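Local coordinates for protein inositol-1,4,5-trisphosphate 5-phosphatase 1 (Schizosaccharomyces pombe, PDB 1I9Z) that removes the 5-phosphate from inositol polyphosphates and phosphoinositides through its catalytic domain, the part described here, and so helps to control phosphoinositide levels and membrane trafficking, at residues F62-V66 / Q109-A114; R81-E85 / Q104-Q109; S31-N35 / L301-H306. All coordinates share one frame; numbering follows the deposited sequence.

In the fold
From the N terminus, the chain first runs through 31-35, at the end of strand 20-33, whose partner 301-306 comes only after another 265 residues, so interaction 3 closes the widest loop and encloses the other two. Next comes 62-66, which ends strand 57-63, the neighbour of 20-33; it meets 109-114, the turn between strands 102-110 and 113-120, in interaction 1. Within that loop lies interaction 2, where helix 78-94 packs through 81-85 on 104-109 of the edge strand. Q109 serves interactions 1 and 2, while water 4 links interactions 1 and 3. Together they join one sheet, its covering helix and the calcium site.

Interaction 1: residues F62-V66 / Q109-A114; sequences FQEIV and QLVGTA. With CA (calcium ion), chain B.
I65 lays the end of its side chain against the methyl of A114, CD1 to CB at 3.5 Å, a tight carbon contact. Its CG1 branch is turned anti to the carbonyl carbon (chi1 -78°), which carries CD1 over A114 and brings it near the amide end of Q109. K80 and R81 of helix 78-94 also touch I65, so the isoleucine is held between that helix and the sheet.

Beside this apolar contact the backbones pair as antiparallel strands. F62 and A114 form a hydrogen-bonded pair: F62 N donates to A114 O at 2.8 Å, and A114 N returns a bond of the same length to F62 O. T113 CA adds a CA-H...O contact to F62 O. Beyond Q63 the chain leaves the strand, with E64 in a left-handed backbone conformation, and the amide of I65 turns back to G112 O. This bond, 2.9 Å long and nearly straight at 169°, uses a lone pair of the carbonyl.

G112 belongs to the type II' turn from L110 to T113, the hairpin linking strands 102-110 and 113-120. Q109 NE2 donates to V111 O inside the turn (3.0 Å), while its OE1 accepts from R81.

The E64 side chain starts away from the hairpin, and with CG anti to the carbonyl carbon and the chain extended beyond it, E64 OE2 reaches the calcium ion at 2.8 Å, where four waters are also bound. N33 donates to OE2 and the backbone N of L68 to OE1. A metal ligand thus sits just past the end of strand 57-63: three backbone bonds tie the chain on both sides of E64 to the hairpin, and both carboxylate oxygens are gripped beside the ion.

Interaction 2: residues R81-E85 / Q104-Q109; sequences RREWE and QLRSGQ
E85 OE2 is gripped by two donors that arrive from opposite faces of the carboxylate plane. From the strand comes the hydroxyl of S107, whose OG donates to OE2 at 2.6 Å; from one turn earlier in the helix comes R81, whose NE lies 2.7 Å from the same oxygen in a salt bridge. The R81 bond is fairly straight, 159°, and OE2 lies close to the guanidinium plane. Both donors are well out of the carboxylate plane, and the positive charge of R81 would probably help to keep E85 ionised where it is buried.

R81 reaches across to the strand as well. Its chain leaves the helix with CG anti to the backbone N and then bends at chi3 (84°), which sets the guanidinium edge beside the E85 carboxylate while NH1 meets Q109 OE1 at 2.7 Å in a distinctly bent hydrogen bond. That oxygen sits at the guanidinium edge, with the amide and guanidinium planes 73° apart.

These side chains join helix 78-94 to strand 102-110, an outermost strand of the six-stranded sheet in this DNase I-like fold. The short segments run roughly antiparallel, their axes 10.6 Å apart at closest approach. M116 of the neighbouring strand 113-120 touches E85 and S107, and A114 touches R81.

At the other end of the row, Q104 crosses E85 at about a right angle. Q104 NE2 gives E85 OE1 a weak hydrogen bond of 3.3 Å, amide and carboxylate planes being almost perpendicular, while Q104 OE1 accepts another weak bond from K89.

Interaction 3: residues S31-N35 / L301-H306; sequences SYNLN and LYYSDH
N33 lies flat over the ring of H306, its CB 3.6 Å from the ring centroid and only 8° off the normal, a CH-pi contact. The amide continues the stack, its plane 8° from that of the imidazole, with ND2 above NE2 rather than bonded to it. With CG anti to the backbone N, the asparagine extends across the ring. Alongside, S304 OG donates to N33 O at 2.7 Å. N35 places its amide against the carboxylate of D305, the two planes 26° apart, and its CB also touches S304 OG.

Two local turns set these groups in place. N33 OD1 accepts from N35 N at 3.0 Å in an Asx turn, and S304 OG accepts from H306 N in an ST turn, a nearly straight bond. The serine oxygen therefore donates to strand 20-33 while bracing its own loop.

This is the active-site end of the DNase I-like fold, where the loop between strands 292-298 and 309-320 meets the end of strand 20-33. D305 belongs to the inositol 1,4-bisphosphate pocket, and K262 lies near its OD2 as a long, weak ion pair. Water 4, a calcium ligand, lies 2.8 Å from both N33 OD1 and D305 OD1, within hydrogen-bonding reach of each.

Further back, Y32 crosses L301 and Y303 at about right angles, with the backbone O of H306 at its ring edge. Water 5 lies 2.7 Å from Y32 OH and accepts from S304 N, while L301 O and H306 O lie within its reach. In the outer shell D207 accepts from N33 ND2, and D283 pairs with H306 ND1, which would help to fix the rotation of both stacked groups.

Interaction 1: residues F62-V66 / Q109-A114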
# COMPACT_ATOMS: atom_id res chain seq x y z
N PHE A 62 -0.89 -9.84 -3.86
CA PHE A 62 -1.42 -10.65 -4.95
C PHE A 62 -2.91 -10.84 -4.80
O PHE A 62 -3.43 -10.88 -3.63
CB PHE A 62 -0.80 -12.09 -4.96
CG PHE A 62 0.65 -12.11 -5.29
CD1 PHE A 62 1.59 -12.36 -4.32
CD2 PHE A 62 1.07 -11.89 -6.60
CE1 PHE A 62 3.00 -12.41 -4.66
CE2 PHE A 62 2.49 -11.93 -6.95
CZ PHE A 62 3.42 -12.19 -5.97
N GLN A 63 -3.62 -10.88 -5.94
CA GLN A 63 -5.02 -11.27 -5.96
C GLN A 63 -5.15 -12.51 -6.86
O GLN A 63 -4.35 -12.72 -7.79
CB GLN A 63 -5.96 -10.17 -6.42
CG GLN A 63 -5.74 -8.86 -5.55
CD GLN A 63 -4.56 -8.06 -6.08
OE1 GLN A 63 -4.36 -8.00 -7.30
NE2 GLN A 63 -3.81 -7.42 -5.18
N GLU A 64 -6.17 -13.31 -6.60
CA GLU A 64 -6.42 -14.55 -7.35
C GLU A 64 -5.24 -15.53 -7.41
O GLU A 64 -4.89 -16.04 -8.50
CB GLU A 64 -6.95 -14.29 -8.78
CG GLU A 64 -8.22 -13.42 -8.72
CD GLU A 64 -9.00 -13.44 -10.00
OE1 GLU A 64 -9.02 -14.50 -10.66
OE2 GLU A 64 -9.68 -12.45 -10.29
N ILE A 65 -4.63 -15.79 -6.27
CA ILE A 65 -3.54 -16.81 -6.23
C ILE A 65 -4.18 -18.10 -6.78
O ILE A 65 -3.54 -18.94 -7.45
CB ILE A 65 -2.99 -16.97 -4.80
CG1 ILE A 65 -2.06 -15.78 -4.52
CG2 ILE A 65 -2.20 -18.41 -4.66
CD1 ILE A 65 -1.51 -15.73 -3.15
N VAL A 66 -5.48 -18.23 -6.54
CA VAL A 66 -6.27 -19.30 -7.14
C VAL A 66 -7.31 -18.51 -7.97
O VAL A 66 -7.96 -17.59 -7.48
CB VAL A 66 -7.00 -20.15 -6.11
CG1 VAL A 66 -7.86 -21.21 -6.86
CG2 VAL A 66 -5.98 -20.85 -5.24
N GLN A 109 -2.99 -14.00 4.31
CA GLN A 109 -3.80 -14.45 3.17
C GLN A 109 -5.26 -14.52 3.49
O GLN A 109 -5.63 -14.90 4.63
CB GLN A 109 -3.25 -15.82 2.71
CG GLN A 109 -4.08 -16.47 1.64
CD GLN A 109 -3.34 -17.65 1.00
OE1 GLN A 109 -2.52 -18.29 1.67
NE2 GLN A 109 -3.62 -17.93 -0.30
N LEU A 110 -6.10 -14.11 2.53
CA LEU A 110 -7.59 -14.23 2.65
C LEU A 110 -8.03 -14.80 1.32
O LEU A 110 -8.07 -14.12 0.28
CB LEU A 110 -8.29 -12.89 2.93
CG LEU A 110 -9.80 -13.11 3.09
CD1 LEU A 110 -10.10 -13.93 4.33
CD2 LEU A 110 -10.50 -11.69 3.10
N VAL A 111 -8.33 -16.11 1.34
CA VAL A 111 -8.66 -16.84 0.15
C VAL A 111 -7.54 -16.62 -0.92
O VAL A 111 -6.44 -17.02 -0.69
CB VAL A 111 -9.99 -16.51 -0.45
CG1 VAL A 111 -10.29 -17.50 -1.61
CG2 VAL A 111 -11.10 -16.60 0.66
N GLY A 112 -7.83 -16.01 -2.06
CA GLY A 112 -6.77 -15.82 -3.04
C GLY A 112 -5.97 -14.51 -2.97
O GLY A 112 -5.09 -14.23 -3.82
N THR A 113 -6.30 -13.70 -1.99
CA THR A 113 -5.61 -12.44 -1.79
C THR A 113 -4.49 -12.63 -0.78
O THR A 113 -4.75 -13.25 0.27
CB THR A 113 -6.64 -11.38 -1.27
OG1 THR A 113 -7.68 -11.27 -2.24
CG2 THR A 113 -5.94 -10.03 -1.02
N ALA A 114 -3.27 -12.16 -1.09
CA ALA A 114 -2.18 -12.30 -0.12
C ALA A 114 -1.29 -11.06 -0.08
O ALA A 114 -1.13 -10.34 -1.08
CB ALA A 114 -1.32 -13.57 -0.43
CA CA B . -10.06 -13.12 -13.02
O HOH W 1 -11.77 -12.37 -11.77
O HOH W 2 -11.72 -15.38 -13.09
O HOH W 3 -10.77 -12.62 -15.05
O HOH W 4 -8.03 -12.10 -13.00

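Interaction 2: residues R81-E85 / Q104-Q109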
# COMPACT_ATOMS: atom_id res chain seq x y z
N ARG A 81 0.56 -19.79 -2.18
CA ARG A 81 1.10 -18.50 -1.68
C ARG A 81 2.59 -18.67 -1.33
O ARG A 81 3.44 -17.86 -1.67
CB ARG A 81 0.34 -18.07 -0.41
CG ARG A 81 0.91 -16.75 0.08
CD ARG A 81 0.41 -16.47 1.46
NE ARG A 81 1.26 -17.17 2.43
CZ ARG A 81 0.76 -17.92 3.41
NH1 ARG A 81 -0.55 -18.10 3.53
NH2 ARG A 81 1.57 -18.44 4.32
N ARG A 82 2.94 -19.79 -0.69
CA ARG A 82 4.33 -19.99 -0.35
C ARG A 82 5.25 -20.15 -1.56
O ARG A 82 6.43 -19.85 -1.43
CB ARG A 82 4.47 -21.21 0.59
CG ARG A 82 3.92 -20.84 1.97
CD ARG A 82 3.90 -21.99 3.00
NE ARG A 82 3.50 -21.39 4.28
CZ ARG A 82 2.64 -21.91 5.15
NH1 ARG A 82 2.07 -23.10 4.88
NH2 ARG A 82 2.38 -21.25 6.29
N GLU A 83 4.73 -20.62 -2.68
CA GLU A 83 5.57 -20.75 -3.91
C GLU A 83 5.93 -19.32 -4.38
O GLU A 83 7.04 -19.03 -4.82
CB GLU A 83 4.78 -21.43 -5.01
CG GLU A 83 4.59 -22.95 -4.81
CD GLU A 83 3.73 -23.54 -5.92
OE1 GLU A 83 4.14 -23.40 -7.09
OE2 GLU A 83 2.66 -24.13 -5.64
N TRP A 84 4.93 -18.43 -4.32
CA TRP A 84 5.18 -17.05 -4.70
C TRP A 84 6.17 -16.43 -3.72
O TRP A 84 7.09 -15.72 -4.14
CB TRP A 84 3.84 -16.24 -4.70
CG TRP A 84 3.07 -16.57 -5.89
CD1 TRP A 84 1.93 -17.30 -5.96
CD2 TRP A 84 3.34 -16.10 -7.21
NE1 TRP A 84 1.45 -17.29 -7.25
CE2 TRP A 84 2.31 -16.57 -8.04
CE3 TRP A 84 4.37 -15.31 -7.77
CZ2 TRP A 84 2.25 -16.29 -9.44
CZ3 TRP A 84 4.31 -15.01 -9.16
CH2 TRP A 84 3.25 -15.51 -9.97
N GLU A 85 6.00 -16.67 -2.42
CA GLU A 85 6.96 -16.13 -1.44
C GLU A 85 8.38 -16.58 -1.77
O GLU A 85 9.34 -15.80 -1.68
CB GLU A 85 6.66 -16.62 0.01
CG GLU A 85 5.30 -16.08 0.51
CD GLU A 85 4.88 -16.63 1.86
OE1 GLU A 85 5.65 -17.40 2.47
OE2 GLU A 85 3.77 -16.30 2.32
N GLN A 104 11.75 -12.23 4.68
CA GLN A 104 10.30 -12.01 4.70
C GLN A 104 9.94 -11.72 6.15
O GLN A 104 10.15 -12.54 7.07
CB GLN A 104 9.55 -13.24 4.20
CG GLN A 104 8.01 -13.22 4.47
CD GLN A 104 7.38 -14.45 3.89
OE1 GLN A 104 7.75 -14.86 2.78
NE2 GLN A 104 6.45 -15.09 4.64
N LEU A 105 9.38 -10.56 6.37
CA LEU A 105 8.96 -10.17 7.69
C LEU A 105 7.72 -10.96 8.06
O LEU A 105 7.60 -11.56 9.17
CB LEU A 105 8.65 -8.67 7.67
CG LEU A 105 8.37 -7.95 8.96
CD1 LEU A 105 9.69 -7.94 9.79
CD2 LEU A 105 7.88 -6.49 8.65
N ARG A 106 6.74 -10.93 7.16
CA ARG A 106 5.46 -11.59 7.43
C ARG A 106 4.60 -11.64 6.17
O ARG A 106 4.81 -10.82 5.26
CB ARG A 106 4.64 -10.81 8.50
CG ARG A 106 3.47 -11.78 8.97
CD ARG A 106 2.01 -11.45 9.51
NE ARG A 106 2.12 -11.05 10.86
CZ ARG A 106 1.33 -11.06 11.94
NH1 ARG A 106 0.05 -11.50 12.16
NH2 ARG A 106 1.97 -10.50 12.95
N SER A 107 3.65 -12.57 6.12
CA SER A 107 2.70 -12.66 5.02
C SER A 107 1.36 -13.00 5.63
O SER A 107 1.24 -13.53 6.75
CB SER A 107 3.05 -13.69 3.92
OG SER A 107 2.82 -15.01 4.39
N GLY A 108 0.32 -12.70 4.88
CA GLY A 108 -1.04 -12.96 5.32
C GLY A 108 -1.84 -13.38 4.09
O GLY A 108 -1.44 -13.04 2.94
N GLN A 109 -2.99 -14.00 4.31
CA GLN A 109 -3.80 -14.45 3.17
C GLN A 109 -5.26 -14.52 3.49
O GLN A 109 -5.63 -14.90 4.63
CB GLN A 109 -3.25 -15.82 2.71
CG GLN A 109 -4.08 -16.47 1.64
CD GLN A 109 -3.34 -17.65 1.00
OE1 GLN A 109 -2.52 -18.29 1.67
NE2 GLN A 109 -3.62 -17.93 -0.30

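Interaction 3: residues S31-N35 / L301-H306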
# COMPACT_ATOMS: atom_id res chain seq x y z
N SER A 31 1.63 -4.77 -6.90
CA SER A 31 0.33 -5.43 -6.93
C SER A 31 0.11 -6.24 -8.22
O SER A 31 0.44 -5.76 -9.35
CB SER A 31 -0.80 -4.37 -6.78
OG SER A 31 -1.99 -5.05 -6.47
N TYR A 32 -0.48 -7.43 -8.08
CA TYR A 32 -0.74 -8.27 -9.24
C TYR A 32 -1.93 -9.20 -9.08
O TYR A 32 -1.93 -10.04 -8.17
CB TYR A 32 0.53 -9.09 -9.54
CG TYR A 32 0.68 -9.69 -10.93
CD1 TYR A 32 -0.26 -9.51 -11.96
CD2 TYR A 32 1.85 -10.42 -11.25
CE1 TYR A 32 -0.03 -10.06 -13.27
CE2 TYR A 32 2.07 -10.93 -12.51
CZ TYR A 32 1.13 -10.76 -13.51
OH TYR A 32 1.34 -11.34 -14.76
N ASN A 33 -2.98 -9.01 -9.87
CA ASN A 33 -4.10 -9.95 -9.89
C ASN A 33 -3.61 -11.01 -10.91
O ASN A 33 -3.51 -10.76 -12.12
CB ASN A 33 -5.40 -9.34 -10.48
CG ASN A 33 -6.49 -10.35 -10.52
OD1 ASN A 33 -6.27 -11.48 -10.97
ND2 ASN A 33 -7.72 -9.96 -10.09
N LEU A 34 -3.30 -12.19 -10.37
CA LEU A 34 -2.72 -13.33 -11.13
C LEU A 34 -3.60 -14.17 -12.00
O LEU A 34 -3.09 -14.96 -12.82
CB LEU A 34 -2.11 -14.30 -10.09
CG LEU A 34 -1.08 -13.61 -9.23
CD1 LEU A 34 -0.85 -14.58 -7.99
CD2 LEU A 34 0.27 -13.44 -10.01
N ASN A 35 -4.93 -14.07 -11.80
CA ASN A 35 -5.84 -14.92 -12.55
C ASN A 35 -5.46 -16.41 -12.35
O ASN A 35 -5.62 -17.23 -13.29
CB ASN A 35 -5.82 -14.57 -14.03
CG ASN A 35 -6.98 -15.16 -14.79
OD1 ASN A 35 -8.11 -15.27 -14.30
ND2 ASN A 35 -6.68 -15.59 -16.03
N LEU A 301 3.97 -7.67 -18.06
CA LEU A 301 4.04 -9.13 -17.78
C LEU A 301 2.73 -9.66 -18.34
O LEU A 301 1.68 -9.02 -18.17
CB LEU A 301 4.13 -9.50 -16.31
CG LEU A 301 5.47 -9.25 -15.62
CD1 LEU A 301 5.44 -9.97 -14.26
CD2 LEU A 301 6.64 -9.83 -16.51
N TYR A 302 2.76 -10.85 -18.94
CA TYR A 302 1.61 -11.36 -19.69
C TYR A 302 1.00 -12.66 -19.20
O TYR A 302 0.22 -13.31 -19.93
CB TYR A 302 2.12 -11.55 -21.17
CG TYR A 302 2.51 -10.25 -21.87
CD1 TYR A 302 3.80 -9.68 -21.71
CD2 TYR A 302 1.60 -9.63 -22.70
CE1 TYR A 302 4.16 -8.46 -22.40
CE2 TYR A 302 1.90 -8.43 -23.37
CZ TYR A 302 3.20 -7.86 -23.21
OH TYR A 302 3.53 -6.72 -23.87
N TYR A 303 1.31 -13.03 -17.94
CA TYR A 303 0.83 -14.29 -17.42
C TYR A 303 -0.63 -14.30 -17.07
O TYR A 303 -1.22 -15.36 -16.92
CB TYR A 303 1.59 -14.68 -16.14
CG TYR A 303 3.07 -14.56 -16.29
CD1 TYR A 303 3.84 -13.93 -15.32
CD2 TYR A 303 3.72 -15.11 -17.42
CE1 TYR A 303 5.26 -13.81 -15.46
CE2 TYR A 303 5.11 -15.03 -17.53
CZ TYR A 303 5.87 -14.38 -16.57
OH TYR A 303 7.27 -14.29 -16.68
N SER A 304 -1.19 -13.10 -16.92
CA SER A 304 -2.57 -12.94 -16.44
C SER A 304 -3.41 -12.07 -17.39
O SER A 304 -2.88 -11.57 -18.40
CB SER A 304 -2.49 -12.27 -15.03
OG SER A 304 -3.81 -11.94 -14.53
N ASP A 305 -4.71 -11.94 -17.09
CA ASP A 305 -5.54 -11.04 -17.89
C ASP A 305 -5.41 -9.62 -17.31
O ASP A 305 -5.97 -8.66 -17.84
CB ASP A 305 -6.99 -11.51 -17.96
CG ASP A 305 -7.59 -11.77 -16.59
OD1 ASP A 305 -6.95 -11.70 -15.51
OD2 ASP A 305 -8.80 -12.06 -16.65
N HIS A 306 -4.66 -9.45 -16.22
CA HIS A 306 -4.34 -8.10 -15.72
C HIS A 306 -2.84 -7.86 -15.86
O HIS A 306 -2.04 -8.81 -15.82
CB HIS A 306 -4.55 -7.94 -14.20
CG HIS A 306 -5.98 -7.99 -13.79
ND1 HIS A 306 -6.60 -6.96 -13.10
CD2 HIS A 306 -6.89 -8.98 -13.88
CE1 HIS A 306 -7.83 -7.33 -12.77
NE2 HIS A 306 -8.03 -8.56 -13.23
O HOH W 5 -0.14 -10.33 -16.72
O HOH W 4 -8.03 -12.10 -13.00
O HOH W 6 -3.74 -16.39 -16.53
O HOH W 7 -10.23 -15.05 -16.69